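Local coordinates for protein phosphoribosylaminoimidazole-succinocarboxamide synthase (Pyrococcus horikoshii, PDB 4O7T) that catalyses the ATP-dependent joining of L-aspartate to carboxyaminoimidazole ribonucleotide, giving SAICAR in the de novo pathway to IMP, at residues A[83-88]-A[175-180]; A[91-96]-A[116-121]; A[169-174]-A[197-202]. All coordinates share one frame; numbering follows the deposited sequence.

How the contacts relate
The three contacts show how one antiparallel sheet can carry neighbouring ligand sites. Strand 84-93 is shared by contacts 1 and 2, and strand 169-180 by contacts 1 and 3. Along the chain, contact 2 falls within the interval spanned by contact 1 and closes before contact 3 begins, whereas the segments of contacts 1 and 3 alternate. The centres of contacts 1 and 2 lie about 15 Å apart. Backbone pairing of 91-96 with 169-174 probably ties contact 2 to contact 3. ADP lies at contact 1, while all three contacts touch the thymidine phosphate. The sheet so brings the ATP-side nucleotide and a second nucleotide pocket, which probably overlaps the ribonucleotide substrate site, onto adjoining strands.

Contact 1: residues A[83-88]-A[175-180]; sequences LDMYPL and KLEFGK. With ADP (adenosine-5'-diphosphate), chain C; TMP (thymidine-5'-phosphate), chain B.
The ADP site is built partly on this antiparallel strand pair, where Asp84 and Lys180 form a hydrogen-bonded pair: Asp84 N donates to Lys180 O at 3.0 Å, and Lys180 N returns a bond to Asp84 O. Next along, Met85 faces Gly179 in a non-hydrogen-bonded pair, and the two CA atoms come within 3.9 Å. Tyr86 N then bonds to Phe178 O, which also lies near the plane of the Tyr86 ring at its edge.

Met85 links the strand pair to the nucleotide. Its chain bends twice beyond CB (chi2 -63°, chi3 -64°), carrying SD against the adenine, 3.5 Å from ADP C4, and bringing CE to 3.4 Å from Phe178 O. Adenine is also read by the backbone, since Leu83 N donates to ADP N1 at 3.1 Å. This main-chain recognition of N1 resembles the hinge contact of protein kinases. Across the pair, Glu177 stretches beyond CG toward the sugar and phosphates; its OE1 accepts a hydrogen bond from ADP O2' at 2.9 Å, while OE2 forms a salt bridge with Lys175 NZ, which approaches on the anti side but well out of the carboxylate plane. Lys175 has a second carboxylate partner in Asp190.

Beyond Tyr86 the chains diverge at an inverse gamma turn centred on Pro87, and a water that accepts from Phe178 N lies 2.8 Å from Leu88 O. Lys180 CD lies 3.4 Å from Tyr86 OH, the two side chains crossing at an angle, and both polar ends are bonded to Glu145, from helix 143-165.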
loop_
_atom_site.group_PDB
_atom_site.type_symbol
_atom_site.label_atom_id
_atom_site.label_comp_id
_atom_site.label_asym_id
_atom_site.label_seq_id
_atom_site.Cartn_x
_atom_site.Cartn_y
_atom_site.Cartn_z
ATOM N N LEU A 83 11.302 24.346 -0.423
ATOM C CA LEU A 83 10.073 23.885 0.211
ATOM C C LEU A 83 10.363 22.958 1.370
ATOM O O LEU A 83 11.438 22.368 1.448
ATOM C CB LEU A 83 9.205 23.132 -0.794
ATOM C CG LEU A 83 8.764 23.850 -2.065
ATOM C CD1 LEU A 83 8.216 22.833 -3.058
ATOM C CD2 LEU A 83 7.752 24.953 -1.763
ATOM N N ASP A 84 9.400 22.867 2.279
ATOM C CA ASP A 84 9.390 21.829 3.285
ATOM C C ASP A 84 8.834 20.565 2.614
ATOM O O ASP A 84 7.622 20.435 2.424
ATOM C CB ASP A 84 8.504 22.271 4.442
ATOM C CG ASP A 84 8.453 21.262 5.548
ATOM O OD1 ASP A 84 9.381 20.433 5.645
ATOM O OD2 ASP A 84 7.476 21.305 6.315
ATOM N N MET A 85 9.724 19.652 2.228
ATOM C CA MET A 85 9.322 18.465 1.453
ATOM C C MET A 85 8.525 17.444 2.231
ATOM O O MET A 85 8.835 17.138 3.374
ATOM C CB MET A 85 10.531 17.770 0.815
ATOM C CG MET A 85 11.284 18.618 -0.204
ATOM S SD MET A 85 10.341 19.088 -1.674
ATOM C CE MET A 85 10.028 17.474 -2.409
ATOM N N TYR A 86 7.481 16.916 1.602
ATOM C CA TYR A 86 6.818 15.721 2.122
ATOM C C TYR A 86 7.735 14.545 1.836
ATOM O O TYR A 86 8.331 14.479 0.770
ATOM C CB TYR A 86 5.481 15.497 1.432
ATOM C CG TYR A 86 4.433 16.505 1.817
ATOM C CD1 TYR A 86 3.786 16.411 3.049
ATOM C CD2 TYR A 86 4.078 17.537 0.957
ATOM C CE1 TYR A 86 2.810 17.312 3.419
ATOM C CE2 TYR A 86 3.092 18.449 1.321
ATOM C CZ TYR A 86 2.461 18.331 2.554
ATOM O OH TYR A 86 1.482 19.219 2.960
ATOM N N PRO A 87 7.853 13.605 2.786
ATOM C CA PRO A 87 8.675 12.427 2.507
ATOM C C PRO A 87 7.907 11.375 1.666
ATOM O O PRO A 87 7.727 10.226 2.108
ATOM C CB PRO A 87 9.017 11.909 3.918
ATOM C CG PRO A 87 7.847 12.325 4.759
ATOM C CD PRO A 87 7.335 13.625 4.173
ATOM N N LEU A 88 7.468 11.771 0.468
ATOM C CA LEU A 88 6.670 10.905 -0.408
ATOM C C LEU A 88 7.160 10.872 -1.847
ATOM O O LEU A 88 7.680 11.866 -2.383
ATOM C CB LEU A 88 5.186 11.336 -0.421
ATOM C CG LEU A 88 4.389 11.342 0.900
ATOM C CD1 LEU A 88 3.060 12.071 0.715
ATOM C CD2 LEU A 88 4.175 9.929 1.420
ATOM N N LYS A 175 6.385 9.458 -11.533
ATOM C CA LYS A 175 6.562 9.751 -10.115
ATOM C C LYS A 175 6.672 11.261 -9.880
ATOM O O LYS A 175 7.443 11.961 -10.570
ATOM C CB LYS A 175 7.807 9.032 -9.573
ATOM C CG LYS A 175 8.019 9.182 -8.057
ATOM C CD LYS A 175 8.875 10.400 -7.673
ATOM C CE LYS A 175 10.364 10.212 -8.041
ATOM N NZ LYS A 175 11.143 11.485 -7.930
ATOM N N LEU A 176 5.912 11.750 -8.893
ATOM C CA LEU A 176 5.999 13.141 -8.455
ATOM C C LEU A 176 6.422 13.277 -6.995
ATOM O O LEU A 176 6.248 12.354 -6.183
ATOM C CB LEU A 176 4.646 13.842 -8.600
ATOM C CG LEU A 176 3.959 13.856 -9.959
ATOM C CD1 LEU A 176 2.608 14.554 -9.822
ATOM C CD2 LEU A 176 4.835 14.518 -11.021
ATOM N N GLU A 177 6.937 14.454 -6.649
ATOM C CA GLU A 177 7.193 14.766 -5.254
ATOM C C GLU A 177 6.675 16.172 -4.954
ATOM O O GLU A 177 6.533 17.008 -5.862
ATOM C CB GLU A 177 8.682 14.665 -4.961
ATOM C CG GLU A 177 9.264 13.276 -5.212
ATOM C CD GLU A 177 10.707 13.140 -4.760
ATOM O OE1 GLU A 177 11.175 13.949 -3.948
ATOM O OE2 GLU A 177 11.369 12.203 -5.213
ATOM N N PHE A 178 6.397 16.419 -3.680
ATOM C CA PHE A 178 5.718 17.638 -3.262
ATOM C C PHE A 178 6.324 18.202 -1.987
ATOM O O PHE A 178 6.836 17.461 -1.138
ATOM C CB PHE A 178 4.245 17.361 -2.966
ATOM C CG PHE A 178 3.425 17.033 -4.173
ATOM C CD1 PHE A 178 2.743 18.035 -4.856
ATOM C CD2 PHE A 178 3.313 15.708 -4.618
ATOM C CE1 PHE A 178 1.958 17.736 -5.964
ATOM C CE2 PHE A 178 2.530 15.400 -5.732
ATOM C CZ PHE A 178 1.861 16.415 -6.402
ATOM N N GLY A 179 6.180 19.515 -1.832
ATOM C CA GLY A 179 6.543 20.180 -0.600
ATOM C C GLY A 179 5.540 21.268 -0.250
ATOM O O GLY A 179 4.654 21.617 -1.045
ATOM N N LYS A 180 5.705 21.820 0.941
ATOM C CA LYS A 180 4.829 22.868 1.425
ATOM C C LYS A 180 5.598 24.188 1.376
ATOM O O LYS A 180 6.760 24.225 1.766
ATOM C CB LYS A 180 4.392 22.520 2.851
ATOM C CG LYS A 180 3.053 23.106 3.246
ATOM C CD LYS A 180 2.297 22.234 4.254
ATOM C CE LYS A 180 3.066 22.029 5.543
ATOM N NZ LYS A 180 2.288 21.159 6.476
HETATM P PB ADP C . 15.099 12.298 -5.609
HETATM O O1B ADP C . 13.955 13.199 -5.217
HETATM O O2B ADP C . 14.887 11.496 -6.864
HETATM O O3B ADP C . 15.656 11.522 -4.440
HETATM P PA ADP C . 17.773 13.298 -5.428
HETATM O O1A ADP C . 17.904 12.275 -4.319
HETATM O O2A ADP C . 18.738 13.267 -6.591
HETATM O O3A ADP C . 16.274 13.314 -6.041
HETATM O "O5'" ADP C . 17.894 14.747 -4.729
HETATM C "C5'" ADP C . 16.826 15.693 -4.698
HETATM C "C4'" ADP C . 16.364 15.930 -3.262
HETATM O "O4'" ADP C . 15.916 17.284 -3.136
HETATM C "C3'" ADP C . 15.170 15.061 -2.902
HETATM O "O3'" ADP C . 15.257 14.698 -1.521
HETATM C "C2'" ADP C . 13.973 15.970 -3.124
HETATM O "O2'" ADP C . 12.862 15.655 -2.286
HETATM C "C1'" ADP C . 14.535 17.328 -2.754
HETATM N N9 ADP C . 13.809 18.458 -3.402
HETATM C C8 ADP C . 13.291 18.499 -4.646
HETATM N N7 ADP C . 12.697 19.695 -4.883
HETATM C C5 ADP C . 12.840 20.450 -3.774
HETATM C C6 ADP C . 12.454 21.815 -3.327
HETATM N N6 ADP C . 11.786 22.651 -4.141
HETATM N N1 ADP C . 12.793 22.200 -2.069
HETATM C C2 ADP C . 13.462 21.391 -1.229
HETATM N N3 ADP C . 13.846 20.148 -1.569
HETATM C C4 ADP C . 13.573 19.628 -2.798
HETATM P P TMP B . 7.731 1.358 -10.509
HETATM O O1P TMP B . 9.150 1.002 -10.242
HETATM O O2P TMP B . 6.905 1.461 -9.240
HETATM O O3P TMP B . 7.058 0.628 -11.649
HETATM O "O5'" TMP B . 7.874 2.861 -11.054
HETATM C "C5'" TMP B . 6.736 3.677 -11.362
HETATM C "C4'" TMP B . 7.194 5.004 -11.958
HETATM O "O4'" TMP B . 7.845 5.801 -10.960
HETATM C "C3'" TMP B . 8.189 4.853 -13.110
HETATM O "O3'" TMP B . 7.803 5.772 -14.121
HETATM C "C2'" TMP B . 9.516 5.364 -12.621
HETATM C "C1'" TMP B . 9.171 6.170 -11.373
HETATM N N1 TMP B . 10.148 5.936 -10.299
HETATM C C2 TMP B . 11.030 6.982 -9.909
HETATM O O2 TMP B . 10.972 8.082 -10.492
HETATM N N3 TMP B . 11.932 6.809 -8.922
HETATM C C4 TMP B . 12.026 5.625 -8.285
HETATM O O4 TMP B . 12.876 5.456 -7.381
HETATM C C5 TMP B . 11.117 4.505 -8.658
HETATM C C5M TMP B . 11.185 3.159 -7.968
HETATM C C6 TMP B . 10.202 4.729 -9.681
HETATM O O HOH W 1 6.966 14.502 -1.737
#

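Contact 2: residues A[91-96]-A[116-121]; sequences VVRNVV and IVELYY. With TMP (thymidine-5'-phosphate), chain B.
The phosphate pocket of the bound thymidine nucleotide is served here by Arg93, which holds the phosphate, and Glu118, which backs the arginine from the neighbouring strand on the same face of the antiparallel pair. Arg93 NH1 donates to Glu118 OE1 at 2.7 Å in a salt bridge, but the groups are not laid flat together: the guanidinium and carboxylate planes stand 54° apart, and the nitrogen comes from above the carboxylate plane. Tyr120 OH gives a hydrogen bond to the same oxygen from the opposite face, so OE1 is gripped on both sides.

Arg93 also grips the phosphate with two nitrogens. NH1 donates to TMP O2P at 3.0 Å, nearly straight, and NH2 reaches TMP O3P at 2.7 Å. A turn about the CG-CD bond (chi3 77°) swings the guanidinium from its extended inner chain toward Glu118 and the phosphate. The NH1-OE1 bond probably steadies the arginine, and the carboxylate would be expected to offset part of its positive charge.

Backbone pairing fixes the register underneath. Val91 and Glu118 exchange two hydrogen bonds, with Val91 N meeting Glu118 O at 2.8 Å; Arg93 and Ile116 exchange another two. Between them lies the non-hydrogen-bonded pair Val92 and Val117, whose side chains turn to the other face, toward helix 143-165. Val91 CG2 packs 3.7 Å from Tyr120 CE2, and Val91 CG1 touches TMP C5'. His135 of the second subunit packs on Ile116 and Glu118. An antiparallel strand pair at the dimer interface thus puts Arg93 on the nucleotide phosphate, with Glu118 and Tyr120 as its second shell.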
loop_
_atom_site.group_PDB
_atom_site.type_symbol
_atom_site.label_atom_id
_atom_site.label_comp_id
_atom_site.label_asym_id
_atom_site.label_seq_id
_atom_site.Cartn_x
_atom_site.Cartn_y
_atom_site.Cartn_z
ATOM N N VAL A 91 3.043 8.187 -7.154
ATOM C CA VAL A 91 3.129 7.570 -8.455
ATOM C C VAL A 91 1.732 7.500 -9.072
ATOM O O VAL A 91 0.783 6.987 -8.457
ATOM C CB VAL A 91 3.793 6.163 -8.394
ATOM C CG1 VAL A 91 3.741 5.474 -9.762
ATOM C CG2 VAL A 91 5.229 6.249 -7.898
ATOM N N VAL A 92 1.610 8.023 -10.290
ATOM C CA VAL A 92 0.362 7.915 -11.039
ATOM C C VAL A 92 0.553 6.938 -12.207
ATOM O O VAL A 92 1.567 6.994 -12.910
ATOM C CB VAL A 92 -0.128 9.284 -11.560
ATOM C CG1 VAL A 92 -1.509 9.139 -12.193
ATOM C CG2 VAL A 92 -0.160 10.314 -10.434
ATOM N N ARG A 93 -0.413 6.037 -12.393
ATOM C CA ARG A 93 -0.271 4.941 -13.362
ATOM C C ARG A 93 -1.510 4.818 -14.261
ATOM O O ARG A 93 -2.637 4.750 -13.763
ATOM C CB ARG A 93 0.024 3.619 -12.626
ATOM C CG ARG A 93 0.921 3.764 -11.379
ATOM C CD ARG A 93 1.271 2.431 -10.700
ATOM N NE ARG A 93 2.304 1.724 -11.442
ATOM C CZ ARG A 93 3.545 1.463 -11.028
ATOM N NH1 ARG A 93 3.962 1.787 -9.797
ATOM N NH2 ARG A 93 4.375 0.839 -11.875
ATOM N N ASN A 94 -1.280 4.795 -15.574
ATOM C CA ASN A 94 -2.340 4.690 -16.593
ATOM C C ASN A 94 -2.340 3.332 -17.285
ATOM O O ASN A 94 -3.400 2.806 -17.631
ATOM C CB ASN A 94 -2.176 5.792 -17.646
ATOM C CG ASN A 94 -2.236 7.185 -17.039
ATOM O OD1 ASN A 94 -3.191 7.513 -16.332
ATOM N ND2 ASN A 94 -1.214 8.011 -17.303
ATOM N N VAL A 95 -1.141 2.778 -17.467
ATOM C CA VAL A 95 -0.929 1.539 -18.201
ATOM C C VAL A 95 -0.078 0.639 -17.299
ATOM O O VAL A 95 0.865 1.130 -16.668
ATOM C CB VAL A 95 -0.207 1.837 -19.543
ATOM C CG1 VAL A 95 0.279 0.568 -20.209
ATOM C CG2 VAL A 95 -1.132 2.616 -20.480
ATOM N N VAL A 96 -0.426 -0.646 -17.194
ATOM C CA VAL A 96 0.335 -1.579 -16.346
ATOM C C VAL A 96 1.778 -1.755 -16.814
ATOM O O VAL A 96 2.052 -2.075 -17.985
ATOM C CB VAL A 96 -0.342 -2.960 -16.205
ATOM C CG1 VAL A 96 0.515 -3.901 -15.383
ATOM C CG2 VAL A 96 -1.712 -2.825 -15.570
ATOM N N ILE A 116 -4.363 4.861 -11.394
ATOM C CA ILE A 116 -4.036 4.423 -10.035
ATOM C C ILE A 116 -3.020 5.390 -9.415
ATOM O O ILE A 116 -2.038 5.754 -10.057
ATOM C CB ILE A 116 -3.438 3.006 -10.043
ATOM C CG1 ILE A 116 -4.528 1.985 -10.368
ATOM C CG2 ILE A 116 -2.758 2.692 -8.707
ATOM C CD1 ILE A 116 -3.992 0.587 -10.606
ATOM N N VAL A 117 -3.264 5.814 -8.180
ATOM C CA VAL A 117 -2.293 6.646 -7.451
ATOM C C VAL A 117 -1.716 5.782 -6.345
ATOM O O VAL A 117 -2.463 5.149 -5.599
ATOM C CB VAL A 117 -2.932 7.922 -6.846
ATOM C CG1 VAL A 117 -1.862 8.828 -6.251
ATOM C CG2 VAL A 117 -3.706 8.684 -7.917
ATOM N N GLU A 118 -0.393 5.720 -6.275
ATOM C CA GLU A 118 0.309 4.988 -5.215
ATOM C C GLU A 118 1.184 5.960 -4.408
ATOM O O GLU A 118 1.779 6.882 -4.970
ATOM C CB GLU A 118 1.190 3.876 -5.806
ATOM C CG GLU A 118 0.433 2.835 -6.640
ATOM C CD GLU A 118 1.352 1.808 -7.300
ATOM O OE1 GLU A 118 2.569 2.080 -7.474
ATOM O OE2 GLU A 118 0.856 0.712 -7.665
ATOM N N LEU A 119 1.236 5.752 -3.098
ATOM C CA LEU A 119 2.094 6.530 -2.216
ATOM C C LEU A 119 3.255 5.670 -1.755
ATOM O O LEU A 119 3.049 4.522 -1.330
ATOM C CB LEU A 119 1.314 7.025 -0.997
ATOM C CG LEU A 119 0.062 7.851 -1.304
ATOM C CD1 LEU A 119 -0.761 8.072 -0.040
ATOM C CD2 LEU A 119 0.432 9.176 -1.976
ATOM N N TYR A 120 4.463 6.226 -1.839
ATOM C CA TYR A 120 5.662 5.572 -1.323
ATOM C C TYR A 120 6.347 6.477 -0.319
ATOM O O TYR A 120 6.495 7.676 -0.545
ATOM C CB TYR A 120 6.630 5.240 -2.452
ATOM C CG TYR A 120 6.099 4.175 -3.378
ATOM C CD1 TYR A 120 6.366 2.825 -3.139
ATOM C CD2 TYR A 120 5.316 4.516 -4.482
ATOM C CE1 TYR A 120 5.883 1.842 -3.992
ATOM C CE2 TYR A 120 4.816 3.540 -5.340
ATOM C CZ TYR A 120 5.107 2.207 -5.094
ATOM O OH TYR A 120 4.613 1.242 -5.955
ATOM N N TYR A 121 6.753 5.896 0.797
ATOM C CA TYR A 121 7.433 6.640 1.838
ATOM C C TYR A 121 8.923 6.742 1.470
ATOM O O TYR A 121 9.594 5.727 1.310
ATOM C CB TYR A 121 7.208 5.936 3.175
ATOM C CG TYR A 121 8.014 6.468 4.355
ATOM C CD1 TYR A 121 8.264 7.836 4.502
ATOM C CD2 TYR A 121 8.494 5.598 5.342
ATOM C CE1 TYR A 121 8.972 8.324 5.594
ATOM C CE2 TYR A 121 9.207 6.081 6.434
ATOM C CZ TYR A 121 9.442 7.438 6.542
ATOM O OH TYR A 121 10.134 7.922 7.600
HETATM P P TMP B . 7.731 1.358 -10.509
HETATM O O1P TMP B . 9.150 1.002 -10.242
HETATM O O2P TMP B . 6.905 1.461 -9.240
HETATM O O3P TMP B . 7.058 0.628 -11.649
HETATM O "O5'" TMP B . 7.874 2.861 -11.054
HETATM C "C5'" TMP B . 6.736 3.677 -11.362
HETATM C "C4'" TMP B . 7.194 5.004 -11.958
HETATM O "O4'" TMP B . 7.845 5.801 -10.960
HETATM C "C3'" TMP B . 8.189 4.853 -13.110
HETATM O "O3'" TMP B . 7.803 5.772 -14.121
HETATM C "C2'" TMP B . 9.516 5.364 -12.621
HETATM C "C1'" TMP B . 9.171 6.170 -11.373
HETATM N N1 TMP B . 10.148 5.936 -10.299
HETATM C C2 TMP B . 11.030 6.982 -9.909
HETATM O O2 TMP B . 10.972 8.082 -10.492
HETATM N N3 TMP B . 11.932 6.809 -8.922
HETATM C C4 TMP B . 12.026 5.625 -8.285
HETATM O O4 TMP B . 12.876 5.456 -7.381
HETATM C C5 TMP B . 11.117 4.505 -8.658
HETATM C C5M TMP B . 11.185 3.159 -7.968
HETATM C C6 TMP B . 10.202 4.729 -9.681
#

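Contact 3: residues A[169-174]-A[197-202]; sequences IILVDF and CRFWDA. With TMP (thymidine-5'-phosphate), chain B.
Over one face of the Trp200 indole sits Val172 CG2, a CH-pi contact only 3.4 Å from the centroid of the five-membered ring and 14° off its normal. A chi1 of 165° sends this methyl over the indole and leaves the other branch, CG1, against Arg198 CB. The Phe199 ring has Cys197 CB over one face, toward its rim and from the same strand, and Leu171 CD1 approaches its CE1 obliquely at 3.8 Å. For the Arg198 guanidinium, TMP C3' lies over a face, while Asp173 OD2 and TMP O3P occupy the edge.

Arg198 NH1 serves both edge partners at 2.8 Å, bridging Asp173 OD2, which it meets on the syn side, and TMP O3P. The planes of the two charged groups are 69° apart. Asp173's other oxygen, OD1, accepts from TMP O3' at 2.6 Å, so one carboxylate binds the sugar and, with Asp211 in a salt bridge at NE, can help fix the arginine.

Ile170 and Trp200 exchange two backbone bonds, with Ile170 N to Trp200 O at 2.8 Å. Further along, Val172 N donates to Arg198 O at 3.0 Å while Arg198 N donates to Asp173 O, a classic beta bulge with Val172 and Asp173 opposite Arg198.

Strand 169-180 lies between strands 84-93 and 197-201 here, and Leu171, Phe174 and Phe199 pack on helix 143-165, while Ile169 and Phe199 meet Ile227 of helix 220-232.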
loop_
_atom_site.group_PDB
_atom_site.type_symbol
_atom_site.label_atom_id
_atom_site.label_comp_id
_atom_site.label_asym_id
_atom_site.label_seq_id
_atom_site.Cartn_x
_atom_site.Cartn_y
_atom_site.Cartn_z
ATOM N N ILE A 169 2.925 9.935 -27.893
ATOM C CA ILE A 169 3.572 9.337 -26.732
ATOM C C ILE A 169 2.515 8.984 -25.700
ATOM O O ILE A 169 1.703 9.834 -25.314
ATOM C CB ILE A 169 4.638 10.274 -26.132
ATOM C CG1 ILE A 169 5.791 10.433 -27.127
ATOM C CG2 ILE A 169 5.168 9.730 -24.812
ATOM C CD1 ILE A 169 6.439 11.798 -27.089
ATOM N N ILE A 170 2.529 7.719 -25.281
ATOM C CA ILE A 170 1.700 7.238 -24.184
ATOM C C ILE A 170 2.401 7.488 -22.854
ATOM O O ILE A 170 3.522 7.031 -22.642
ATOM C CB ILE A 170 1.399 5.732 -24.325
ATOM C CG1 ILE A 170 0.577 5.474 -25.601
ATOM C CG2 ILE A 170 0.669 5.208 -23.092
ATOM C CD1 ILE A 170 0.535 4.013 -26.004
ATOM N N LEU A 171 1.745 8.229 -21.971
ATOM C CA LEU A 171 2.229 8.380 -20.601
ATOM C C LEU A 171 1.772 7.164 -19.789
ATOM O O LEU A 171 0.612 7.057 -19.391
ATOM C CB LEU A 171 1.735 9.689 -19.982
ATOM C CG LEU A 171 2.145 9.960 -18.524
ATOM C CD1 LEU A 171 3.654 10.081 -18.362
ATOM C CD2 LEU A 171 1.444 11.217 -18.043
ATOM N N VAL A 172 2.700 6.242 -19.568
ATOM C CA VAL A 172 2.403 4.948 -18.960
ATOM C C VAL A 172 2.191 5.109 -17.441
ATOM O O VAL A 172 1.156 4.687 -16.893
ATOM C CB VAL A 172 3.540 3.963 -19.309
ATOM C CG1 VAL A 172 3.520 2.701 -18.449
ATOM C CG2 VAL A 172 3.471 3.639 -20.798
ATOM N N ASP A 173 3.178 5.733 -16.786
ATOM C CA ASP A 173 3.149 6.016 -15.344
ATOM C C ASP A 173 4.226 7.048 -15.057
ATOM O O ASP A 173 5.016 7.354 -15.949
ATOM C CB ASP A 173 3.298 4.738 -14.475
ATOM C CG ASP A 173 4.601 3.954 -14.746
ATOM O OD1 ASP A 173 5.653 4.553 -14.983
ATOM O OD2 ASP A 173 4.575 2.714 -14.692
ATOM N N PHE A 174 4.251 7.608 -13.843
ATOM C CA PHE A 174 5.272 8.611 -13.488
ATOM C C PHE A 174 5.283 8.899 -12.004
ATOM O O PHE A 174 4.308 8.642 -11.308
ATOM C CB PHE A 174 5.086 9.928 -14.286
ATOM C CG PHE A 174 3.785 10.643 -14.009
ATOM C CD1 PHE A 174 3.727 11.679 -13.074
ATOM C CD2 PHE A 174 2.625 10.293 -14.687
ATOM C CE1 PHE A 174 2.537 12.345 -12.814
ATOM C CE2 PHE A 174 1.426 10.958 -14.441
ATOM C CZ PHE A 174 1.378 11.984 -13.493
ATOM N N CYS A 197 9.434 9.131 -15.388
ATOM C CA CYS A 197 8.210 8.761 -16.119
ATOM C C CYS A 197 8.475 7.559 -17.014
ATOM O O CYS A 197 9.623 7.292 -17.387
ATOM C CB CYS A 197 7.725 9.896 -17.034
ATOM S SG CYS A 197 7.575 11.556 -16.323
ATOM N N ARG A 198 7.408 6.849 -17.366
ATOM C CA ARG A 198 7.452 5.912 -18.481
ATOM C C ARG A 198 6.762 6.540 -19.702
ATOM O O ARG A 198 5.616 6.997 -19.617
ATOM C CB ARG A 198 6.861 4.538 -18.110
ATOM C CG ARG A 198 7.786 3.700 -17.211
ATOM C CD ARG A 198 7.327 2.255 -17.054
ATOM N NE ARG A 198 8.299 1.484 -16.267
ATOM C CZ ARG A 198 8.169 1.202 -14.972
ATOM N NH1 ARG A 198 7.085 1.570 -14.295
ATOM N NH2 ARG A 198 9.111 0.510 -14.352
ATOM N N PHE A 199 7.499 6.591 -20.812
ATOM C CA PHE A 199 7.011 7.121 -22.080
ATOM C C PHE A 199 7.113 6.025 -23.150
ATOM O O PHE A 199 8.212 5.561 -23.455
ATOM C CB PHE A 199 7.855 8.313 -22.545
ATOM C CG PHE A 199 7.871 9.501 -21.599
ATOM C CD1 PHE A 199 6.687 10.102 -21.156
ATOM C CD2 PHE A 199 9.087 10.065 -21.204
ATOM C CE1 PHE A 199 6.721 11.213 -20.317
ATOM C CE2 PHE A 199 9.123 11.183 -20.372
ATOM C CZ PHE A 199 7.942 11.760 -19.928
ATOM N N TRP A 200 5.980 5.618 -23.723
ATOM C CA TRP A 200 5.982 4.647 -24.824
ATOM C C TRP A 200 5.585 5.278 -26.126
ATOM O O TRP A 200 4.671 6.111 -26.164
ATOM C CB TRP A 200 5.026 3.493 -24.558
ATOM C CG TRP A 200 5.432 2.554 -23.454
ATOM C CD1 TRP A 200 6.588 2.599 -22.673
ATOM C CD2 TRP A 200 4.702 1.366 -22.991
ATOM N NE1 TRP A 200 6.603 1.579 -21.770
ATOM C CE2 TRP A 200 5.504 0.794 -21.905
ATOM C CE3 TRP A 200 3.498 0.761 -23.334
ATOM C CZ2 TRP A 200 5.110 -0.350 -21.219
ATOM C CZ3 TRP A 200 3.109 -0.396 -22.637
ATOM C CH2 TRP A 200 3.893 -0.933 -21.598
ATOM N N ASP A 201 6.235 4.875 -27.217
ATOM C CA ASP A 201 5.753 5.295 -28.535
ATOM C C ASP A 201 4.361 4.700 -28.738
ATOM O O ASP A 201 4.160 3.520 -28.469
ATOM C CB ASP A 201 6.677 4.839 -29.655
ATOM C CG ASP A 201 6.124 5.189 -31.019
ATOM O OD1 ASP A 201 6.252 6.358 -31.419
ATOM O OD2 ASP A 201 5.521 4.303 -31.662
ATOM N N ALA A 202 3.413 5.518 -29.207
ATOM C CA ALA A 202 2.006 5.105 -29.333
ATOM C C ALA A 202 1.825 3.926 -30.296
ATOM O O ALA A 202 0.929 3.088 -30.114
ATOM C CB ALA A 202 1.131 6.284 -29.755
HETATM P P TMP B . 7.731 1.358 -10.509
HETATM O O1P TMP B . 9.150 1.002 -10.242
HETATM O O2P TMP B . 6.905 1.461 -9.240
HETATM O O3P TMP B . 7.058 0.628 -11.649
HETATM O "O5'" TMP B . 7.874 2.861 -11.054
HETATM C "C5'" TMP B . 6.736 3.677 -11.362
HETATM C "C4'" TMP B . 7.194 5.004 -11.958
HETATM O "O4'" TMP B . 7.845 5.801 -10.960
HETATM C "C3'" TMP B . 8.189 4.853 -13.110
HETATM O "O3'" TMP B . 7.803 5.772 -14.121
HETATM C "C2'" TMP B . 9.516 5.364 -12.621
HETATM C "C1'" TMP B . 9.171 6.170 -11.373
HETATM N N1 TMP B . 10.148 5.936 -10.299
HETATM C C2 TMP B . 11.030 6.982 -9.909
HETATM O O2 TMP B . 10.972 8.082 -10.492
HETATM N N3 TMP B . 11.932 6.809 -8.922
HETATM C C4 TMP B . 12.026 5.625 -8.285
HETATM O O4 TMP B . 12.876 5.456 -7.381
HETATM C C5 TMP B . 11.117 4.505 -8.658
HETATM C C5M TMP B . 11.185 3.159 -7.968
HETATM C C6 TMP B . 10.202 4.729 -9.681
#